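Local coordinates for protein sulfatase (Bacteroides fragilis CAG:558, PDB 6USS) that probably hydrolyses aryl sulfate esters as a calcium-dependent arylsulfatase of the gut microbiome, here with its catalytic position substituted, at residues Ala101-Val106 with Arg495-Gln500; Asn108-Lys113 with Ala127-Asn132; Thr117-Asp122 with Pro428-Asn433; Cys135-Ile140 with Asn172-Ser177. The protein carries 1 engineered substitution. All blocks are in the same frame, centred on the assembly; numbering follows the deposited sequence.

Interaction 1: residues Ala101-Val106 with Arg495-Gln500; sequences AARHRV and RKVGGQ
Two nitrogens of R105 close on a single backbone oxygen, the carbonyl of G498, which belongs to the Schellman motif ending helix 480-496. G498 is the C-prime residue of that motif, with positive phi, and its turn offers the oxygen to the arginine that directly follows helix 101-104. R105 NE lies 3.1 Å from G498 O and NH2 3.0 Å from it, both with the oxygen near the guanidinium plane. The amide of Q500 stacks on one face of this group, the two planes 13° apart, with NE2 over the centre; that NE2 is itself bonded to the carbonyl of D128. R103 treats V497 differently: its chain bends at chi3 (-56°), which turns NE aside; the guanidinium has V497 CB over one face, with NH2 3.4 Å from V497 CG1, while D403 takes NH2 in a salt bridge. At A102 the backbones come close enough for its O to meet G499 CA at 3.4 Å in a CA-H...O contact. The contact joins the end of helix 480-496 to helix 101-104, away from the calcium site. One water bridges the gap beside it, giving a hydrogen to A102 O at 2.7 Å and accepting from Q500 N.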
# COMPACT_ATOMS: atom_id res chain seq x y z
N ALA A 101 15.79 -5.48 20.07
CA ALA A 101 16.47 -6.24 19.02
C ALA A 101 16.72 -7.69 19.43
O ALA A 101 16.67 -8.61 18.60
CB ALA A 101 17.78 -5.55 18.64
N ALA A 102 16.99 -7.93 20.72
CA ALA A 102 17.27 -9.29 21.15
C ALA A 102 16.10 -10.20 20.85
O ALA A 102 16.29 -11.36 20.47
CB ALA A 102 17.61 -9.32 22.65
N ARG A 103 14.88 -9.67 20.97
CA ARG A 103 13.68 -10.47 20.73
C ARG A 103 13.41 -10.67 19.24
O ARG A 103 13.04 -11.77 18.82
CB ARG A 103 12.48 -9.82 21.41
CG ARG A 103 11.19 -10.59 21.19
CD ARG A 103 9.99 -9.73 21.47
NE ARG A 103 9.99 -9.15 22.82
CZ ARG A 103 9.72 -9.85 23.92
NH1 ARG A 103 9.44 -11.14 23.83
NH2 ARG A 103 9.74 -9.26 25.10
N HIS A 104 13.57 -9.63 18.40
CA HIS A 104 13.18 -9.88 17.02
C HIS A 104 14.29 -10.52 16.19
O HIS A 104 14.02 -10.99 15.08
CB HIS A 104 12.66 -8.59 16.34
CG HIS A 104 13.66 -7.48 16.25
ND1 HIS A 104 14.87 -7.59 15.59
CD2 HIS A 104 13.60 -6.20 16.72
CE1 HIS A 104 15.51 -6.43 15.66
NE2 HIS A 104 14.77 -5.58 16.34
N ARG A 105 15.52 -10.58 16.70
CA ARG A 105 16.62 -11.34 16.12
C ARG A 105 17.06 -10.85 14.74
O ARG A 105 17.82 -11.55 14.06
CB ARG A 105 16.29 -12.83 16.02
CG ARG A 105 15.97 -13.45 17.35
CD ARG A 105 15.23 -14.73 17.16
NE ARG A 105 15.31 -15.60 18.33
CZ ARG A 105 14.90 -16.87 18.32
NH1 ARG A 105 14.40 -17.39 17.22
NH2 ARG A 105 15.00 -17.62 19.42
N VAL A 106 16.61 -9.68 14.30
CA VAL A 106 17.21 -9.05 13.14
C VAL A 106 18.37 -8.21 13.66
O VAL A 106 18.27 -6.98 13.73
CB VAL A 106 16.20 -8.20 12.35
CG1 VAL A 106 16.68 -7.97 10.95
CG2 VAL A 106 14.84 -8.86 12.32
N ARG A 495 17.45 -14.57 27.82
CA ARG A 495 16.73 -15.84 27.77
C ARG A 495 15.23 -15.61 27.78
O ARG A 495 14.48 -16.30 27.07
CB ARG A 495 17.15 -16.74 28.93
CG ARG A 495 18.60 -17.19 28.87
CD ARG A 495 18.96 -18.07 30.07
NE ARG A 495 18.88 -17.35 31.35
CZ ARG A 495 19.91 -16.80 31.99
NH1 ARG A 495 21.13 -16.86 31.47
NH2 ARG A 495 19.72 -16.17 33.15
N LYS A 496 14.77 -14.61 28.54
CA LYS A 496 13.34 -14.35 28.65
C LYS A 496 12.71 -14.02 27.29
O LYS A 496 11.65 -14.55 26.96
CB LYS A 496 13.08 -13.21 29.64
CG LYS A 496 11.59 -12.80 29.72
CD LYS A 496 11.32 -11.76 30.81
CE LYS A 496 11.67 -10.35 30.34
NZ LYS A 496 12.17 -9.46 31.46
N VAL A 497 13.35 -13.16 26.50
CA VAL A 497 12.75 -12.71 25.25
C VAL A 497 13.15 -13.65 24.11
O VAL A 497 12.85 -13.38 22.94
CB VAL A 497 13.15 -11.26 24.92
CG1 VAL A 497 12.83 -10.32 26.09
CG2 VAL A 497 14.63 -11.19 24.54
N GLY A 498 13.83 -14.74 24.43
CA GLY A 498 14.29 -15.65 23.39
C GLY A 498 15.46 -15.14 22.58
O GLY A 498 15.60 -15.49 21.40
N GLY A 499 16.31 -14.31 23.18
CA GLY A 499 17.49 -13.83 22.49
C GLY A 499 18.45 -14.96 22.15
O GLY A 499 18.32 -16.10 22.60
N GLN A 500 19.45 -14.62 21.35
CA GLN A 500 20.33 -15.63 20.79
C GLN A 500 21.79 -15.31 21.09
O GLN A 500 22.14 -14.25 21.62
CB GLN A 500 20.13 -15.75 19.28
CG GLN A 500 18.74 -16.18 18.89
CD GLN A 500 18.61 -16.27 17.39
OE1 GLN A 500 18.87 -15.29 16.67
NE2 GLN A 500 18.24 -17.45 16.90
O HOH W 1 18.85 -12.10 19.82
O HOH W 2 12.69 -13.93 19.85

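Interaction 2: residues Asn108-Lys113 with Ala127-Asn132; sequences NWTYPK and ADWNVN
N108 lays its CB over one face of the W129 indole, 4.0 Å from the centroid of the six-membered ring and 25° off its normal, a CH-pi contact. The far corner of the same ring presses on the backbone: W129 CZ3 is 3.1 Å from N108 O. T110 adds its methyl at the ring edge, CG2 standing 3.7 Å from CZ3, and T110 CB lies 3.4 Å from V131 O. W129 reaches this place with CG between its own backbone N and carbonyl carbon (chi1 67°), and V131 CG1 of its own loop covers the opposite face of the indole. Further along, N132 OD1 sits 3.5 Å from K113 CA, while its hydrogen bond goes to G114 N. In the next shell, D118 fixes both partners of the CH-pi pair, OD1 taking W129 NE1 and OD2 taking N108 ND2. One water joins the loops where direct bonds are lacking: it accepts from Y111 N and lies 2.6 Å from V131 O. The two irregular loops flank strand 124-125 in the sulfatase domain, and the W109 side chain is about 8 Å from the calcium ion. With direct contacts made by carbon against ring and carbonyl, hydrogen bonding across this buried interface falls to the water, while D118 and the two covered faces together fix the indole's orientation.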
# COMPACT_ATOMS: atom_id res chain seq x y z
N ASN A 108 21.81 -8.15 12.79
CA ASN A 108 22.81 -7.59 11.91
C ASN A 108 22.10 -7.12 10.64
O ASN A 108 20.89 -7.31 10.49
CB ASN A 108 23.91 -8.61 11.63
CG ASN A 108 25.17 -7.97 11.12
OD1 ASN A 108 25.20 -6.77 10.83
ND2 ASN A 108 26.22 -8.77 10.99
N TRP A 109 22.84 -6.52 9.71
CA TRP A 109 22.16 -5.88 8.58
C TRP A 109 21.70 -6.89 7.52
O TRP A 109 22.37 -7.88 7.23
CB TRP A 109 23.05 -4.80 7.95
CG TRP A 109 24.25 -5.28 7.22
CD1 TRP A 109 25.50 -5.47 7.74
CD2 TRP A 109 24.34 -5.60 5.82
NE1 TRP A 109 26.37 -5.90 6.75
CE2 TRP A 109 25.67 -5.99 5.57
CE3 TRP A 109 23.42 -5.60 4.77
CZ2 TRP A 109 26.11 -6.38 4.29
CZ3 TRP A 109 23.85 -5.97 3.50
CH2 TRP A 109 25.19 -6.37 3.28
N THR A 110 20.52 -6.64 6.95
CA THR A 110 19.88 -7.57 6.04
C THR A 110 19.89 -7.05 4.61
O THR A 110 19.87 -5.83 4.37
CB THR A 110 18.43 -7.85 6.45
OG1 THR A 110 17.65 -6.67 6.22
CG2 THR A 110 18.36 -8.20 7.91
N TYR A 111 19.94 -8.00 3.65
CA TYR A 111 19.49 -7.82 2.27
C TYR A 111 19.28 -9.17 1.56
O TYR A 111 18.15 -9.46 1.15
CB TYR A 111 20.45 -6.93 1.46
CG TYR A 111 19.89 -6.61 0.08
CD1 TYR A 111 19.16 -5.44 -0.15
CD2 TYR A 111 20.07 -7.49 -0.98
CE1 TYR A 111 18.64 -5.15 -1.40
CE2 TYR A 111 19.55 -7.22 -2.24
CZ TYR A 111 18.83 -6.06 -2.44
OH TYR A 111 18.32 -5.81 -3.68
N PRO A 112 20.30 -10.01 1.40
CA PRO A 112 20.11 -11.24 0.60
C PRO A 112 19.14 -12.21 1.25
O PRO A 112 19.27 -12.52 2.44
CB PRO A 112 21.52 -11.83 0.52
CG PRO A 112 22.19 -11.35 1.76
CD PRO A 112 21.68 -9.93 1.92
N LYS A 113 18.18 -12.71 0.47
CA LYS A 113 17.17 -13.61 1.02
C LYS A 113 17.80 -14.92 1.49
O LYS A 113 18.52 -15.59 0.74
CB LYS A 113 16.08 -13.89 -0.00
CG LYS A 113 15.01 -14.87 0.48
CD LYS A 113 13.83 -14.94 -0.54
CE LYS A 113 12.72 -15.84 -0.06
NZ LYS A 113 11.47 -15.60 -0.80
N ALA A 127 24.67 -16.38 15.71
CA ALA A 127 23.33 -16.88 15.99
C ALA A 127 22.60 -17.20 14.68
O ALA A 127 22.91 -16.64 13.62
CB ALA A 127 22.52 -15.86 16.78
N ASP A 128 21.64 -18.11 14.76
CA ASP A 128 20.77 -18.39 13.62
C ASP A 128 19.70 -17.31 13.60
O ASP A 128 18.54 -17.53 13.94
CB ASP A 128 20.17 -19.78 13.69
CG ASP A 128 19.33 -20.12 12.47
OD1 ASP A 128 19.32 -19.34 11.49
OD2 ASP A 128 18.66 -21.17 12.51
N TRP A 129 20.12 -16.11 13.20
CA TRP A 129 19.32 -14.91 13.34
C TRP A 129 18.41 -14.69 12.11
O TRP A 129 18.45 -15.44 11.14
CB TRP A 129 20.25 -13.72 13.60
CG TRP A 129 21.16 -13.32 12.47
CD1 TRP A 129 22.36 -13.91 12.12
CD2 TRP A 129 20.97 -12.23 11.56
NE1 TRP A 129 22.91 -13.23 11.04
CE2 TRP A 129 22.08 -12.20 10.69
CE3 TRP A 129 19.96 -11.26 11.41
CZ2 TRP A 129 22.21 -11.25 9.67
CZ3 TRP A 129 20.09 -10.32 10.40
CH2 TRP A 129 21.21 -10.32 9.54
N ASN A 130 17.55 -13.67 12.20
CA ASN A 130 16.46 -13.48 11.24
C ASN A 130 16.91 -12.65 10.04
O ASN A 130 16.49 -11.50 9.85
CB ASN A 130 15.26 -12.85 11.94
CG ASN A 130 14.41 -13.87 12.66
OD1 ASN A 130 14.31 -15.01 12.23
ND2 ASN A 130 13.79 -13.47 13.77
N VAL A 131 17.74 -13.27 9.20
CA VAL A 131 18.38 -12.64 8.05
C VAL A 131 17.36 -12.00 7.13
O VAL A 131 17.71 -11.15 6.30
CB VAL A 131 19.23 -13.65 7.25
CG1 VAL A 131 20.41 -14.13 8.07
CG2 VAL A 131 18.35 -14.82 6.80
N ASN A 132 16.09 -12.42 7.23
CA ASN A 132 15.08 -11.93 6.31
C ASN A 132 14.29 -10.76 6.85
O ASN A 132 13.47 -10.19 6.11
CB ASN A 132 14.12 -13.05 5.93
CG ASN A 132 14.69 -13.99 4.87
OD1 ASN A 132 15.75 -13.72 4.27
ND2 ASN A 132 14.00 -15.10 4.65
O HOH W 3 19.60 -10.69 4.61

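Interaction 3: residues Thr117-Asp122 with Pro428-Asn433; sequences TDRPSD and PNHWGN
The imidazole of H430 lies across the guanidinium of R119, the planes 34° apart, with NE2 3.3 Å above the centre of the charged group. This is a tilted overlap of flat groups without a hydrogen bond between them. R119 CB also rests over the ring face, 4.1 Å from its centroid, as a CH-pi contact. The arginine chain bends at chi3 (45°), which turns NE back toward the other loop; NE then donates to W431 O at 3.0 Å, and NH2 donates to the same oxygen, a side-on grip. NH2 also forms a salt bridge with D434. The second pair is D118 and N429, whose carboxylate and amide are nearly coplanar, 18° apart. D118 OD2 receives N429 ND2 on its syn side at 2.9 Å and H430 N on its anti side at 3.1 Å. D118 OD1 hydrogen-bonds to W129 NE1, and N429 OD1 to T107 OG1. R119 N donates to H430 O at 2.8 Å, and the ring's ND1 gives R119 O a weak bond. These are two irregular loops, the second connecting strands 422-427 and 441-446 of the four-stranded C-terminal sheet, and W431 of that loop has its side chain about 9 Å from the calcium ion. The donors converging on D118 OD2 would favour its negative charge, while the neighbouring positive guanidinium would tend to disfavour a second proton on H430.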
# COMPACT_ATOMS: atom_id res chain seq x y z
N THR A 117 24.72 -11.98 6.13
CA THR A 117 25.76 -11.04 5.71
C THR A 117 26.98 -11.03 6.63
O THR A 117 28.00 -10.40 6.29
CB THR A 117 25.20 -9.62 5.64
OG1 THR A 117 24.79 -9.24 6.96
CG2 THR A 117 24.00 -9.53 4.69
N ASP A 118 26.90 -11.69 7.79
CA ASP A 118 27.99 -11.73 8.76
C ASP A 118 29.32 -12.12 8.12
O ASP A 118 29.40 -13.02 7.29
CB ASP A 118 27.64 -12.74 9.86
CG ASP A 118 26.32 -12.42 10.53
OD1 ASP A 118 25.26 -12.93 10.07
OD2 ASP A 118 26.33 -11.64 11.50
N ARG A 119 30.38 -11.43 8.55
CA ARG A 119 31.73 -11.81 8.18
C ARG A 119 32.05 -13.21 8.71
O ARG A 119 31.60 -13.58 9.80
CB ARG A 119 32.73 -10.79 8.74
CG ARG A 119 34.18 -11.14 8.50
CD ARG A 119 35.10 -9.93 8.63
NE ARG A 119 34.81 -9.09 9.79
CZ ARG A 119 35.66 -8.85 10.79
NH1 ARG A 119 36.88 -9.40 10.78
NH2 ARG A 119 35.30 -8.05 11.80
N PRO A 120 32.77 -14.04 7.94
CA PRO A 120 33.16 -15.36 8.45
C PRO A 120 34.11 -15.27 9.64
O PRO A 120 34.93 -14.35 9.76
CB PRO A 120 33.84 -16.01 7.24
CG PRO A 120 33.25 -15.33 6.07
CD PRO A 120 32.99 -13.92 6.49
N SER A 121 33.99 -16.25 10.53
CA SER A 121 34.83 -16.36 11.71
C SER A 121 35.36 -17.77 11.81
O SER A 121 34.59 -18.73 11.70
CB SER A 121 34.06 -16.01 13.00
OG SER A 121 34.73 -16.52 14.16
N ASP A 122 36.67 -17.91 12.02
CA ASP A 122 37.22 -19.22 12.35
C ASP A 122 37.22 -19.49 13.86
O ASP A 122 37.82 -20.47 14.30
CB ASP A 122 38.63 -19.37 11.75
CG ASP A 122 39.61 -18.30 12.22
OD1 ASP A 122 39.38 -17.72 13.30
OD2 ASP A 122 40.62 -18.05 11.51
N PRO A 428 24.83 -10.89 18.60
CA PRO A 428 25.49 -12.19 18.45
C PRO A 428 25.89 -12.47 17.00
O PRO A 428 25.51 -13.49 16.42
CB PRO A 428 24.42 -13.17 18.94
CG PRO A 428 23.12 -12.51 18.55
CD PRO A 428 23.36 -11.00 18.56
N ASN A 429 26.64 -11.54 16.41
CA ASN A 429 26.88 -11.52 14.98
C ASN A 429 28.32 -11.10 14.70
O ASN A 429 29.09 -10.78 15.62
CB ASN A 429 25.91 -10.57 14.29
CG ASN A 429 24.50 -11.06 14.34
OD1 ASN A 429 23.81 -10.87 15.35
ND2 ASN A 429 24.06 -11.71 13.27
N HIS A 430 28.69 -11.08 13.42
CA HIS A 430 30.03 -10.66 13.02
C HIS A 430 29.90 -9.57 11.96
O HIS A 430 29.65 -9.86 10.78
CB HIS A 430 30.86 -11.84 12.52
CG HIS A 430 32.34 -11.65 12.64
ND1 HIS A 430 33.25 -12.55 12.13
CD2 HIS A 430 33.07 -10.66 13.21
CE1 HIS A 430 34.48 -12.12 12.38
NE2 HIS A 430 34.39 -10.98 13.04
N TRP A 431 30.07 -8.31 12.38
CA TRP A 431 30.09 -7.19 11.46
C TRP A 431 31.39 -7.19 10.65
O TRP A 431 32.32 -7.95 10.91
CB TRP A 431 29.94 -5.87 12.21
CG TRP A 431 29.55 -4.75 11.34
CD1 TRP A 431 28.54 -4.73 10.42
CD2 TRP A 431 30.17 -3.45 11.28
NE1 TRP A 431 28.49 -3.50 9.80
CE2 TRP A 431 29.47 -2.70 10.31
CE3 TRP A 431 31.24 -2.85 11.96
CZ2 TRP A 431 29.81 -1.39 9.99
CZ3 TRP A 431 31.58 -1.55 11.64
CH2 TRP A 431 30.87 -0.83 10.67
N GLY A 432 31.44 -6.31 9.66
CA GLY A 432 32.49 -6.42 8.66
C GLY A 432 33.84 -5.89 9.10
O GLY A 432 34.84 -6.21 8.45
N ASN A 433 33.89 -5.10 10.17
CA ASN A 433 35.11 -4.44 10.62
C ASN A 433 35.41 -4.76 12.08
O ASN A 433 34.52 -5.11 12.86
CB ASN A 433 35.01 -2.91 10.45
CG ASN A 433 34.80 -2.49 9.01
OD1 ASN A 433 34.30 -1.40 8.74
ND2 ASN A 433 35.19 -3.35 8.08

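Interaction 4: residues Cys135-Ile140 with Asn172-Ser177; sequences CQVPNI and NTPGES
I140 holds CG1 anti to its carbonyl carbon (chi1 -58°) and CG2 anti to its backbone N, and both branches bear on the ring of P174. The methyl CG2 stands 3.8 Å from P174 CD, and CG1 lies 4.0 Å from P174 CG, the two side chains reaching toward each other tip to tip. V137 comes to the same ring obliquely. Its chi1 of -71° puts CG1 anti to the carbonyl carbon, which leaves CG2 between the backbone N and that carbon, 3.9 Å from P174 CG. C135 is the third side chain on the ring, its CB 4.0 Å from P174 CB. The same CB is 3.8 Å from G175 N, where the two backbones come closest, the CA atoms of C135 and G175 being 4.5 Å apart. Three apolar side chains thus bear on the one proline ring, by van der Waals contact. P174 opens the short 3-10 turn 174-176, which lies in the long loop between strands 159-164 and 185-187 of the main mixed sheet of this alkaline-phosphatase-clan fold. Its partners belong to the connection from strand 133-135 to strand 143-145. The turn is held by E176 N bonding to T173 O, and N172 N donates to E176 OE1 at 3.0 Å, from above the carboxylate plane. The second subunit meets both loops: its Q251 packs on V137 and P174, its N250 on I140, and its Y249 and H245 hydrogen-bond to E176 OE2.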
# COMPACT_ATOMS: atom_id res chain seq x y z
N CYS A 135 8.17 -8.82 8.92
CA CYS A 135 7.00 -8.67 8.07
C CYS A 135 5.77 -8.81 8.97
O CYS A 135 5.88 -9.06 10.17
CB CYS A 135 7.01 -9.70 6.94
SG CYS A 135 6.96 -11.42 7.54
N GLN A 136 4.58 -8.66 8.37
CA GLN A 136 3.34 -8.73 9.13
C GLN A 136 2.59 -10.02 8.91
O GLN A 136 1.49 -10.18 9.44
CB GLN A 136 2.43 -7.55 8.80
CG GLN A 136 2.98 -6.18 9.11
CD GLN A 136 1.89 -5.10 9.05
OE1 GLN A 136 1.23 -4.82 10.06
NE2 GLN A 136 1.70 -4.51 7.86
N VAL A 137 3.16 -10.96 8.15
CA VAL A 137 2.50 -12.24 7.87
C VAL A 137 3.28 -13.36 8.53
O VAL A 137 4.46 -13.18 8.87
CB VAL A 137 2.37 -12.46 6.36
CG1 VAL A 137 1.36 -11.50 5.80
CG2 VAL A 137 3.71 -12.24 5.69
N PRO A 138 2.66 -14.50 8.78
CA PRO A 138 3.40 -15.60 9.42
C PRO A 138 4.02 -16.55 8.39
O PRO A 138 3.83 -16.36 7.18
CB PRO A 138 2.32 -16.29 10.26
CG PRO A 138 1.06 -16.07 9.45
CD PRO A 138 1.21 -14.73 8.78
N ASN A 139 4.78 -17.54 8.88
CA ASN A 139 5.34 -18.61 8.05
C ASN A 139 6.30 -18.08 6.98
O ASN A 139 6.44 -18.68 5.91
CB ASN A 139 4.24 -19.45 7.39
CG ASN A 139 3.23 -19.99 8.40
OD1 ASN A 139 3.60 -20.51 9.45
ND2 ASN A 139 1.94 -19.87 8.07
N ILE A 140 6.96 -16.97 7.24
CA ILE A 140 8.00 -16.47 6.35
C ILE A 140 9.36 -16.79 6.96
O ILE A 140 9.71 -16.25 8.02
CB ILE A 140 7.85 -14.97 6.08
CG1 ILE A 140 6.47 -14.69 5.49
CG2 ILE A 140 8.89 -14.54 5.09
CD1 ILE A 140 6.18 -15.46 4.22
N ASN A 172 12.98 -9.88 -1.85
CA ASN A 172 12.06 -10.99 -2.16
C ASN A 172 11.50 -11.67 -0.91
O ASN A 172 11.22 -12.88 -0.92
CB ASN A 172 12.71 -12.05 -3.05
CG ASN A 172 13.07 -11.51 -4.41
OD1 ASN A 172 12.29 -10.79 -5.02
ND2 ASN A 172 14.26 -11.86 -4.89
N THR A 173 11.31 -10.91 0.18
CA THR A 173 10.45 -11.31 1.29
C THR A 173 9.42 -10.20 1.54
O THR A 173 9.64 -9.05 1.14
CB THR A 173 11.27 -11.60 2.57
OG1 THR A 173 11.88 -10.40 3.07
CG2 THR A 173 12.34 -12.64 2.27
N PRO A 174 8.27 -10.52 2.14
CA PRO A 174 7.17 -9.52 2.20
C PRO A 174 7.56 -8.16 2.76
O PRO A 174 7.08 -7.14 2.26
CB PRO A 174 6.12 -10.21 3.08
CG PRO A 174 6.34 -11.67 2.84
CD PRO A 174 7.84 -11.84 2.66
N GLY A 175 8.43 -8.12 3.77
CA GLY A 175 8.79 -6.86 4.39
C GLY A 175 9.70 -5.96 3.58
O GLY A 175 10.04 -4.87 4.05
N GLU A 176 10.14 -6.38 2.39
CA GLU A 176 10.88 -5.47 1.53
C GLU A 176 10.01 -4.28 1.10
O GLU A 176 10.56 -3.25 0.68
CB GLU A 176 11.40 -6.18 0.29
CG GLU A 176 10.30 -6.61 -0.64
CD GLU A 176 10.81 -7.41 -1.81
OE1 GLU A 176 11.92 -7.11 -2.28
OE2 GLU A 176 10.09 -8.33 -2.27
N SER A 177 8.68 -4.40 1.20
CA SER A 177 7.76 -3.41 0.69
C SER A 177 7.27 -2.50 1.80
O SER A 177 6.57 -2.97 2.71
CB SER A 177 6.57 -4.09 0.04
OG SER A 177 5.66 -3.11 -0.42

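Interactions 2 and 4 are buried, interaction 1 is partly buried, and interaction 3 lies at the surface. Polarity follows this order only loosely: charged groups gripping carbonyls carry interactions 1 and 3, an aromatic face and a water carry interaction 2, and interaction 4 is wholly apolar. Interaction 2 sits in the middle, touching each of the others. N130 bonds to the backbone of H104 and R105 in interaction 1, T117 OG1 of interaction 3 hydrogen-bonds to W109 O, and K113 NZ bonds to N172 O of interaction 4. Interactions 1 and 3 tie C-terminal elements to helix 101-104 and the loop that follows it, whereas interaction 4 lies against the second subunit.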